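Local coordinates for 5-formyl-3-hydroxy-2-methylpyridine 4-carboxylate 5-dehydrogenase (Mesorhizobium japonicum MAFF 303099, PDB 4OM8) that oxidises 5-formyl-3-hydroxy-2-methylpyridine-4-carboxylate with NAD+ in vitamin B6 breakdown and also reduces it with NADH, acting as an NAD+-dependent dismutase, at the interface of chains A and B. Sequence-based numbering; all coordinates share one arbitrary frame. Chains: chain A/B, 5-formyl-3-hydroxy-2-methylpyridine 4-carboxylate 5-dehydrogenase.

The interface of chains A and B. Residues chain A 195, 198-199, 202, 209, 212-213; chain B 228-230.
The A:Asp213 carboxylate lies nearly parallel to the B:Pro229 ring. OD1 sits over one ring face, near the N–CD side. A:Leu212 covers the CB–CG side of that same face, with CD1 3.7 Å from B:Pro229 CG. A:Leu195 reaches the ring at its edge, with CD2 3.7 Å from B:Pro229 CB. B:Gly228 lies over one face of the carboxylate, its CA 3.5 Å from A:Asp213 CG. B:Met230 CB and CG lie near the oxygen end, towards the opposite face.

A:Asp213 has CG beside its backbone N (chi1 -80°), which points the acid at chain B. A:Asp213 OD1 uses its syn lone pair to accept a hydrogen bond from B:Met230 N, at 2.7 Å and nearly straight (164° at H). The nearby B:Pro229 N has no hydrogen to give. The acid thus caps the start of helix 229-236, whose dipole would probably stabilise its negative charge. An alanine here would probably leave B:Met230 N without this acceptor and open a gap beside B:Pro229.

B:Met230 buries 71 Å² against chain A. Its chain bends at chi2 (-59°) and again at chi3, bringing the tip between two helices. B:Met230 CE lies 4.0 Å from A:Val199 CG2 and also touches A:Ala198 CB and A:Leu212 CD1. B:Met230 SD passes A:Val202 CG2 at 4.1 Å. Nearer the backbone, B:Met230 CG packs on A:Pro209 CB at 3.8 Å.

The patch belongs to the two-fold homodimer interface, in the mainly helical C-terminal part. Helices 187-203 and 209-226 of chain A receive the first turn of helix 229-236 of chain B. A twin patch has the chains exchanged.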
ATOM      1  N   LEU A 195      -6.800  -5.096  -4.873  1.00  8.41           N
ATOM      2  CA  LEU A 195      -8.220  -5.177  -4.539  1.00  8.98           C
ATOM      3  C   LEU A 195      -8.832  -6.504  -4.953  1.00  9.07           C
ATOM      4  O   LEU A 195      -9.659  -7.052  -4.229  1.00  8.99           O
ATOM      5  CB  LEU A 195      -8.991  -4.031  -5.205  1.00  9.25           C
ATOM      6  CG  LEU A 195      -8.692  -2.645  -4.627  1.00 10.31           C
ATOM      7  CD1 LEU A 195      -9.378  -1.577  -5.452  1.00 10.76           C
ATOM      8  CD2 LEU A 195      -9.153  -2.555  -3.169  1.00 10.66           C
ATOM      9  N   ALA A 198      -7.888  -8.915  -2.251  1.00  8.30           N
ATOM     10  CA  ALA A 198      -8.510  -8.548  -0.979  1.00  9.70           C
ATOM     11  C   ALA A 198     -10.006  -8.855  -0.990  1.00  8.86           C
ATOM     12  O   ALA A 198     -10.536  -9.423  -0.036  1.00 10.58           O
ATOM     13  CB  ALA A 198      -8.274  -7.076  -0.675  1.00  8.87           C
ATOM     14  N   VAL A 199     -10.679  -8.487  -2.074  1.00  9.19           N
ATOM     15  CA  VAL A 199     -12.107  -8.748  -2.189  1.00  9.96           C
ATOM     16  C   VAL A 199     -12.361 -10.263  -2.173  1.00 10.64           C
ATOM     17  O   VAL A 199     -13.288 -10.732  -1.515  1.00 10.86           O
ATOM     18  CB  VAL A 199     -12.678  -8.109  -3.464  1.00  7.39           C
ATOM     19  CG1 VAL A 199     -14.068  -8.694  -3.813  1.00  9.70           C
ATOM     20  CG2 VAL A 199     -12.740  -6.585  -3.290  1.00  9.57           C
ATOM     21  N   VAL A 202     -12.163 -11.655   1.429  1.00 10.72           N
ATOM     22  CA  VAL A 202     -13.317 -11.270   2.239  1.00 11.38           C
ATOM     23  C   VAL A 202     -14.520 -12.090   1.793  1.00 12.15           C
ATOM     24  O   VAL A 202     -15.227 -12.687   2.605  1.00 14.65           O
ATOM     25  CB  VAL A 202     -13.605  -9.772   2.121  1.00 11.52           C
ATOM     26  CG1 VAL A 202     -14.971  -9.427   2.722  1.00 13.95           C
ATOM     27  CG2 VAL A 202     -12.480  -8.968   2.788  1.00 12.73           C
ATOM     28  N   PRO A 209     -14.066  -7.896   6.838  1.00 12.78           N
ATOM     29  CA  PRO A 209     -13.563  -6.770   6.036  1.00 12.05           C
ATOM     30  C   PRO A 209     -12.792  -5.744   6.864  1.00 11.25           C
ATOM     31  O   PRO A 209     -11.811  -5.198   6.358  1.00 12.20           O
ATOM     32  CB  PRO A 209     -14.834  -6.153   5.443  1.00 14.70           C
ATOM     33  CG  PRO A 209     -15.949  -6.637   6.305  1.00 12.87           C
ATOM     34  CD  PRO A 209     -15.534  -8.000   6.788  1.00 15.35           C
ATOM     35  N   LEU A 212      -9.402  -7.269   7.324  1.00 12.19           N
ATOM     36  CA  LEU A 212      -8.686  -7.128   6.062  1.00 10.54           C
ATOM     37  C   LEU A 212      -8.014  -5.748   6.020  1.00 10.06           C
ATOM     38  O   LEU A 212      -6.829  -5.620   5.700  1.00 11.50           O
ATOM     39  CB  LEU A 212      -9.657  -7.302   4.878  1.00 10.76           C
ATOM     40  CG  LEU A 212      -9.163  -7.248   3.426  1.00 14.05           C
ATOM     41  CD1 LEU A 212      -8.781  -5.834   2.943  1.00 15.79           C
ATOM     42  CD2 LEU A 212      -8.029  -8.233   3.197  1.00 13.95           C
ATOM     43  N   ASP A 213      -8.776  -4.712   6.347  1.00  9.19           N
ATOM     44  CA  ASP A 213      -8.234  -3.362   6.298  1.00 10.18           C
ATOM     45  C   ASP A 213      -7.100  -3.157   7.305  1.00 10.29           C
ATOM     46  O   ASP A 213      -6.081  -2.573   6.962  1.00 10.43           O
ATOM     47  CB  ASP A 213      -9.347  -2.335   6.505  1.00 11.72           C
ATOM     48  CG  ASP A 213     -10.145  -2.095   5.231  1.00 12.41           C
ATOM     49  OD1 ASP A 213      -9.917  -2.828   4.238  1.00 11.93           O
ATOM     50  OD2 ASP A 213     -10.997  -1.177   5.227  1.00 13.86           O
TER
ATOM     51  N   GLY B 228      -7.885   1.656   4.497  1.00 10.93           N
ATOM     52  CA  GLY B 228      -7.780   0.272   4.054  1.00 12.12           C
ATOM     53  C   GLY B 228      -8.601  -0.015   2.810  1.00 10.59           C
ATOM     54  O   GLY B 228      -9.510   0.743   2.480  1.00 11.37           O
ATOM     55  N   PRO B 229      -8.279  -1.118   2.108  1.00  9.99           N
ATOM     56  CA  PRO B 229      -8.945  -1.409   0.827  1.00 11.23           C
ATOM     57  C   PRO B 229     -10.484  -1.447   0.867  1.00 10.11           C
ATOM     58  O   PRO B 229     -11.101  -0.953  -0.079  1.00  9.67           O
ATOM     59  CB  PRO B 229      -8.406  -2.799   0.455  1.00 12.97           C
ATOM     60  CG  PRO B 229      -7.128  -2.953   1.209  1.00 15.04           C
ATOM     61  CD  PRO B 229      -7.261  -2.128   2.465  1.00 10.27           C
ATOM     62  N   MET B 230     -11.094  -2.030   1.892  1.00 10.57           N
ATOM     63  CA  MET B 230     -12.554  -2.099   1.918  1.00 11.14           C
ATOM     64  C   MET B 230     -13.119  -0.691   2.118  1.00 11.19           C
ATOM     65  O   MET B 230     -14.064  -0.279   1.440  1.00 11.60           O
ATOM     66  CB  MET B 230     -13.032  -3.063   3.010  1.00 12.02           C
ATOM     67  CG  MET B 230     -12.576  -4.518   2.804  1.00 11.80           C
ATOM     68  SD  MET B 230     -13.151  -5.248   1.236  1.00 15.36           S
ATOM     69  CE  MET B 230     -11.656  -5.182   0.282  1.00 15.23           C
TER